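Local structure of L-threonine 3-dehydrogenase (Clostridioides difficile, 7OL1) at residues V209-E214 and D274-Y279. The protein probably catalyses the NAD-dependent oxidation of the 3-hydroxyl group of L-threonine. Residues are numbered along the deposited sequence; the frame is centred on the assembly and turned at random.
Sequences VDIYYE and DSIKKY
The Tyr212 ring meets Ile276 obliquely, through its CD1 and CE1 carbons: Tyr212 CD1 lies 3.9 Å from Ile276 CD1, and Tyr212 CE1 is 4.0 Å from Ile276 CG1. Within 274-279, the other ring, that of Tyr279, has Ser275 O at its edge, in the ring plane, and its side chain touches Asp322 and Lys326 of helix 321-334. The Ile276 methyl CD1 also reaches Ile211, approaching Ile211 CG1 to 3.7 Å and Ile211 CD1 to 3.9 Å, while Ile211 CG2 stands 4.0 Å from Ile276 CD1. One methyl thus touches both the branched Ile211 chain and two adjacent carbons of the Tyr212 ring, CD1 and CE1. Ile276 CG1 points away from its own carbonyl carbon (chi1 -67°), and the nearly extended second torsion (-159°) carries CD1 across to helix 207-217. Around this contact, Ile211 packs on Tyr221 of strand 220-223, Ile276 on Phe283, and Tyr212 on Leu332 of helix 321-334. The phenol of Tyr212 is hydrogen-bonded to Thr325, so its polar end is satisfied while its ring carbons serve the apolar packing. Helices 207-217 and 269-277 precede the two parallel strands 220-223 and 284-287, and their segments meet here through three buried side chains. With no hydrogen bond or salt bridge between the segments, their direct contact rests on van der Waals packing and exclusion of water.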
loop_
_atom_site.group_PDB
_atom_site.type_symbol
_atom_site.label_atom_id
_atom_site.label_comp_id
_atom_site.label_asym_id
_atom_site.label_seq_id
_atom_site.Cartn_x
_atom_site.Cartn_y
_atom_site.Cartn_z
ATOM N N VAL A 209 8.790 8.238 27.629
ATOM C CA VAL A 209 10.197 8.706 27.820
ATOM C C VAL A 209 10.190 9.900 28.780
ATOM O O VAL A 209 10.791 9.762 29.864
ATOM C CB VAL A 209 10.896 9.047 26.495
ATOM C CG1 VAL A 209 12.351 9.431 26.725
ATOM C CG2 VAL A 209 10.812 7.888 25.511
ATOM N N ASP A 210 9.487 10.986 28.425
ATOM C CA ASP A 210 9.380 12.245 29.219
ATOM C C ASP A 210 8.998 11.951 30.680
ATOM O O ASP A 210 9.458 12.694 31.555
ATOM C CB ASP A 210 8.395 13.237 28.582
ATOM C CG ASP A 210 8.703 14.714 28.819
ATOM O OD1 ASP A 210 9.798 15.028 29.364
ATOM O OD2 ASP A 210 7.847 15.548 28.443
ATOM N N ILE A 211 8.198 10.920 30.952
ATOM C CA ILE A 211 7.768 10.555 32.336
ATOM C C ILE A 211 9.005 10.359 33.219
ATOM O O ILE A 211 8.958 10.776 34.385
ATOM C CB ILE A 211 6.865 9.302 32.354
ATOM C CG1 ILE A 211 6.126 9.164 33.689
ATOM C CG2 ILE A 211 7.656 8.041 32.018
ATOM C CD1 ILE A 211 5.112 8.049 33.718
ATOM N N TYR A 212 10.059 9.724 32.706
ATOM C CA TYR A 212 11.285 9.409 33.490
ATOM C C TYR A 212 12.079 10.699 33.744
ATOM O O TYR A 212 12.692 10.819 34.826
ATOM C CB TYR A 212 12.150 8.363 32.780
ATOM C CG TYR A 212 11.558 6.980 32.721
ATOM C CD1 TYR A 212 11.543 6.163 33.833
ATOM C CD2 TYR A 212 11.040 6.471 31.547
ATOM C CE1 TYR A 212 11.015 4.883 33.789
ATOM C CE2 TYR A 212 10.500 5.197 31.486
ATOM C CZ TYR A 212 10.490 4.394 32.610
ATOM O OH TYR A 212 9.969 3.136 32.548
ATOM N N TYR A 213 12.077 11.623 32.773
ATOM C CA TYR A 213 12.724 12.958 32.873
ATOM C C TYR A 213 12.002 13.719 33.997
ATOM O O TYR A 213 12.645 14.011 35.017
ATOM C CB TYR A 213 12.764 13.682 31.514
ATOM C CG TYR A 213 13.851 13.231 30.556
ATOM C CD1 TYR A 213 13.888 11.928 30.095
ATOM C CD2 TYR A 213 14.841 14.090 30.092
ATOM C CE1 TYR A 213 14.858 11.487 29.210
ATOM C CE2 TYR A 213 15.827 13.665 29.210
ATOM C CZ TYR A 213 15.833 12.354 28.764
ATOM O OH TYR A 213 16.754 11.862 27.888
ATOM N N GLU A 214 10.689 13.931 33.875
ATOM C CA GLU A 214 9.892 14.722 34.854
ATOM C C GLU A 214 9.828 14.018 36.217
ATOM O O GLU A 214 9.250 14.631 37.125
ATOM C CB GLU A 214 8.467 14.991 34.358
ATOM C CG GLU A 214 8.382 15.808 33.075
ATOM C CD GLU A 214 9.074 17.158 33.103
ATOM O OE1 GLU A 214 9.116 17.774 34.182
ATOM O OE2 GLU A 214 9.568 17.585 32.042
ATOM N N ASP A 274 3.292 3.337 38.622
ATOM C CA ASP A 274 3.373 2.303 39.698
ATOM C C ASP A 274 4.746 1.615 39.689
ATOM O O ASP A 274 5.210 1.216 40.784
ATOM C CB ASP A 274 2.267 1.245 39.573
ATOM C CG ASP A 274 0.852 1.751 39.828
ATOM O OD1 ASP A 274 0.677 2.974 40.025
ATOM O OD2 ASP A 274 -0.072 0.914 39.827
ATOM N N SER A 275 5.354 1.447 38.509
ATOM C CA SER A 275 6.733 0.913 38.345
ATOM C C SER A 275 7.727 1.999 38.759
ATOM O O SER A 275 8.721 1.659 39.426
ATOM C CB SER A 275 6.999 0.420 36.943
ATOM O OG SER A 275 7.928 -0.661 36.967
ATOM N N ILE A 276 7.459 3.255 38.385
ATOM C CA ILE A 276 8.313 4.419 38.762
ATOM C C ILE A 276 8.284 4.546 40.290
ATOM O O ILE A 276 9.371 4.443 40.903
ATOM C CB ILE A 276 7.873 5.709 38.033
ATOM C CG1 ILE A 276 8.123 5.596 36.525
ATOM C CG2 ILE A 276 8.550 6.939 38.621
ATOM C CD1 ILE A 276 8.218 6.915 35.785
ATOM N N LYS A 277 7.092 4.694 40.880
ATOM C CA LYS A 277 6.912 4.982 42.332
ATOM C C LYS A 277 7.527 3.835 43.169
ATOM O O LYS A 277 8.087 4.150 44.233
ATOM C CB LYS A 277 5.446 5.336 42.642
ATOM C CG LYS A 277 4.562 4.191 43.123
ATOM C CD LYS A 277 3.071 4.513 43.204
ATOM C CE LYS A 277 2.289 3.418 43.910
ATOM N NZ LYS A 277 0.825 3.596 43.779
ATOM N N LYS A 278 7.529 2.578 42.693
ATOM C CA LYS A 278 8.234 1.435 43.360
ATOM C C LYS A 278 9.726 1.742 43.596
ATOM O O LYS A 278 10.393 0.900 44.239
ATOM C CB LYS A 278 8.126 0.154 42.525
ATOM C CG LYS A 278 8.935 -1.042 43.031
ATOM C CD LYS A 278 8.576 -2.371 42.376
ATOM C CE LYS A 278 7.135 -2.453 41.902
ATOM N NZ LYS A 278 6.724 -3.839 41.573
ATOM N N TYR A 279 10.246 2.852 43.045
ATOM C CA TYR A 279 11.652 3.313 43.204
ATOM C C TYR A 279 11.698 4.811 43.545
ATOM O O TYR A 279 12.717 5.224 44.088
ATOM C CB TYR A 279 12.486 3.027 41.946
ATOM C CG TYR A 279 12.614 1.577 41.533
ATOM C CD1 TYR A 279 13.751 0.835 41.818
ATOM C CD2 TYR A 279 11.600 0.947 40.825
ATOM C CE1 TYR A 279 13.864 -0.494 41.431
ATOM C CE2 TYR A 279 11.692 -0.381 40.438
ATOM C CZ TYR A 279 12.831 -1.106 40.735
ATOM O OH TYR A 279 12.914 -2.411 40.337
#